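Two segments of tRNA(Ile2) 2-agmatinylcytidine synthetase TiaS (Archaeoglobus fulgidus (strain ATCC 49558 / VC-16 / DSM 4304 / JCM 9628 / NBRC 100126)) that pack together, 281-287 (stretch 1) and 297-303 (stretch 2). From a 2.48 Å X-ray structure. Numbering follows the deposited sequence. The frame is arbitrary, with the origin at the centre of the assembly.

Stretch 1 (281-287) EGGHVFF
Stretch 2, residues 297-303: KCAAFEP

This contact is an antiparallel pairing of two β-strands, extended at one end by a histidine side chain that accepts a backbone hydrogen bond. The strand axes approach to 4.9 Å, with N-to-C directions 158° apart. Val 285 faces Ala 300 as a hydrogen-bonded pair: Val 285 N to Ala 300 O and Ala 300 N to Val 285 O are both 3.2 Å. Phe 287 and Cys 298 form the next such pair, with Phe 287 N to Cys 298 O at 3.1 Å and Cys 298 N to Phe 287 O at 3.0 Å. Between them lies the non-hydrogen-bonded pair Phe 286 and Ala 299, CA to CA 4.7 Å.

Side chains alternate. Val 285, Phe 287, Cys 298 and Ala 300 share one face; Phe 286 and Ala 299 take the other. Phe 287 (chi1 p, chi2 92°) lays its ring face over Cys 298 CB, 3.4 Å from CZ. Phe 286 (chi1 m) sets its ring over Ala 299, CE1 to CB 4.1 Å.

Beyond the ladder, His 284 (chi1 m, chi2 -62°) accepts at ND1 from Glu 302 N, 3.0 Å. The edge of Phe 301 (chi1 m) meets its ring face. Gly 283 (phi 102°, psi 28°) leaves no room for a CB, which would clash with Glu 302 CG.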

# COMPACT_ATOMS: atom_id res chain seq x y z
N GLU A 281 -6.98 -22.42 -9.28
CA GLU A 281 -8.37 -22.08 -9.60
C GLU A 281 -8.67 -20.71 -10.25
O GLU A 281 -9.36 -20.68 -11.27
CB GLU A 281 -9.23 -22.32 -8.34
CG GLU A 281 -9.39 -23.81 -7.99
CD GLU A 281 -9.37 -24.12 -6.50
OE1 GLU A 281 -10.13 -23.47 -5.75
OE2 GLU A 281 -8.60 -25.02 -6.09
N GLY A 282 -8.17 -19.60 -9.70
CA GLY A 282 -8.54 -18.25 -10.20
C GLY A 282 -7.50 -17.37 -10.90
O GLY A 282 -7.80 -16.21 -11.22
N GLY A 283 -6.31 -17.90 -11.15
CA GLY A 283 -5.20 -17.10 -11.71
C GLY A 283 -4.16 -16.70 -10.67
O GLY A 283 -3.48 -15.68 -10.81
N HIS A 284 -4.03 -17.52 -9.63
CA HIS A 284 -3.22 -17.21 -8.44
C HIS A 284 -2.08 -18.22 -8.31
O HIS A 284 -2.21 -19.37 -8.71
CB HIS A 284 -4.09 -17.26 -7.18
CG HIS A 284 -5.45 -16.66 -7.36
ND1 HIS A 284 -5.63 -15.33 -7.69
CD2 HIS A 284 -6.69 -17.19 -7.28
CE1 HIS A 284 -6.92 -15.07 -7.79
NE2 HIS A 284 -7.59 -16.18 -7.55
N VAL A 285 -0.98 -17.77 -7.71
CA VAL A 285 0.27 -18.53 -7.70
C VAL A 285 0.77 -18.66 -6.27
O VAL A 285 1.24 -17.68 -5.70
CB VAL A 285 1.32 -17.78 -8.55
CG1 VAL A 285 2.63 -18.56 -8.62
CG2 VAL A 285 0.79 -17.49 -9.95
N PHE A 286 0.68 -19.85 -5.68
CA PHE A 286 1.08 -20.04 -4.27
C PHE A 286 2.43 -20.70 -4.13
O PHE A 286 2.90 -21.36 -5.05
CB PHE A 286 0.07 -20.90 -3.52
CG PHE A 286 -1.26 -20.24 -3.31
CD1 PHE A 286 -1.70 -19.91 -2.04
CD2 PHE A 286 -2.07 -19.95 -4.40
CE1 PHE A 286 -2.93 -19.31 -1.85
CE2 PHE A 286 -3.29 -19.34 -4.22
CZ PHE A 286 -3.73 -19.02 -2.95
N PHE A 287 3.02 -20.54 -2.96
CA PHE A 287 4.21 -21.27 -2.59
C PHE A 287 4.40 -21.17 -1.09
O PHE A 287 3.55 -20.62 -0.39
CB PHE A 287 5.44 -20.75 -3.36
CG PHE A 287 5.78 -19.33 -3.08
CD1 PHE A 287 6.68 -19.01 -2.08
CD2 PHE A 287 5.24 -18.30 -3.84
CE1 PHE A 287 7.02 -17.69 -1.83
CE2 PHE A 287 5.57 -16.98 -3.60
CZ PHE A 287 6.47 -16.68 -2.59
N LYS A 297 2.69 -19.67 4.13
CA LYS A 297 2.15 -19.66 2.78
C LYS A 297 2.27 -18.24 2.25
O LYS A 297 1.88 -17.29 2.92
CB LYS A 297 0.67 -20.07 2.77
CG LYS A 297 0.38 -21.50 3.19
CD LYS A 297 0.29 -21.65 4.71
CE LYS A 297 0.75 -23.03 5.18
NZ LYS A 297 1.05 -23.06 6.64
N CYS A 298 2.82 -18.11 1.05
CA CYS A 298 2.85 -16.82 0.36
C CYS A 298 2.07 -16.92 -0.93
O CYS A 298 1.96 -18.00 -1.52
CB CYS A 298 4.28 -16.43 0.06
SG CYS A 298 5.27 -16.35 1.56
N ALA A 299 1.55 -15.77 -1.37
CA ALA A 299 0.62 -15.73 -2.49
C ALA A 299 0.80 -14.48 -3.36
O ALA A 299 0.94 -13.37 -2.85
CB ALA A 299 -0.81 -15.80 -1.98
N ALA A 300 0.79 -14.70 -4.68
CA ALA A 300 0.69 -13.64 -5.68
C ALA A 300 -0.62 -13.81 -6.45
O ALA A 300 -0.71 -14.63 -7.36
CB ALA A 300 1.87 -13.71 -6.64
N PHE A 301 -1.64 -13.04 -6.06
CA PHE A 301 -2.98 -13.19 -6.63
C PHE A 301 -3.03 -12.66 -8.06
O PHE A 301 -2.08 -12.03 -8.53
CB PHE A 301 -4.03 -12.50 -5.75
CG PHE A 301 -4.16 -13.09 -4.37
CD1 PHE A 301 -5.12 -14.06 -4.10
CD2 PHE A 301 -3.31 -12.69 -3.35
CE1 PHE A 301 -5.24 -14.60 -2.83
CE2 PHE A 301 -3.42 -13.23 -2.08
CZ PHE A 301 -4.39 -14.19 -1.82
N GLU A 302 -4.14 -12.89 -8.74
CA GLU A 302 -4.28 -12.60 -10.16
C GLU A 302 -4.10 -11.12 -10.46
O GLU A 302 -3.41 -10.77 -11.42
CB GLU A 302 -5.64 -13.10 -10.69
CG GLU A 302 -5.89 -12.89 -12.18
CD GLU A 302 -6.29 -11.47 -12.55
OE1 GLU A 302 -6.87 -10.76 -11.71
OE2 GLU A 302 -6.01 -11.07 -13.70
N PRO A 303 -4.70 -10.24 -9.63
CA PRO A 303 -4.61 -8.80 -9.90
C PRO A 303 -3.20 -8.18 -9.87
O PRO A 303 -3.06 -6.98 -10.12
CB PRO A 303 -5.49 -8.18 -8.80
CG PRO A 303 -6.39 -9.28 -8.36
CD PRO A 303 -5.56 -10.52 -8.46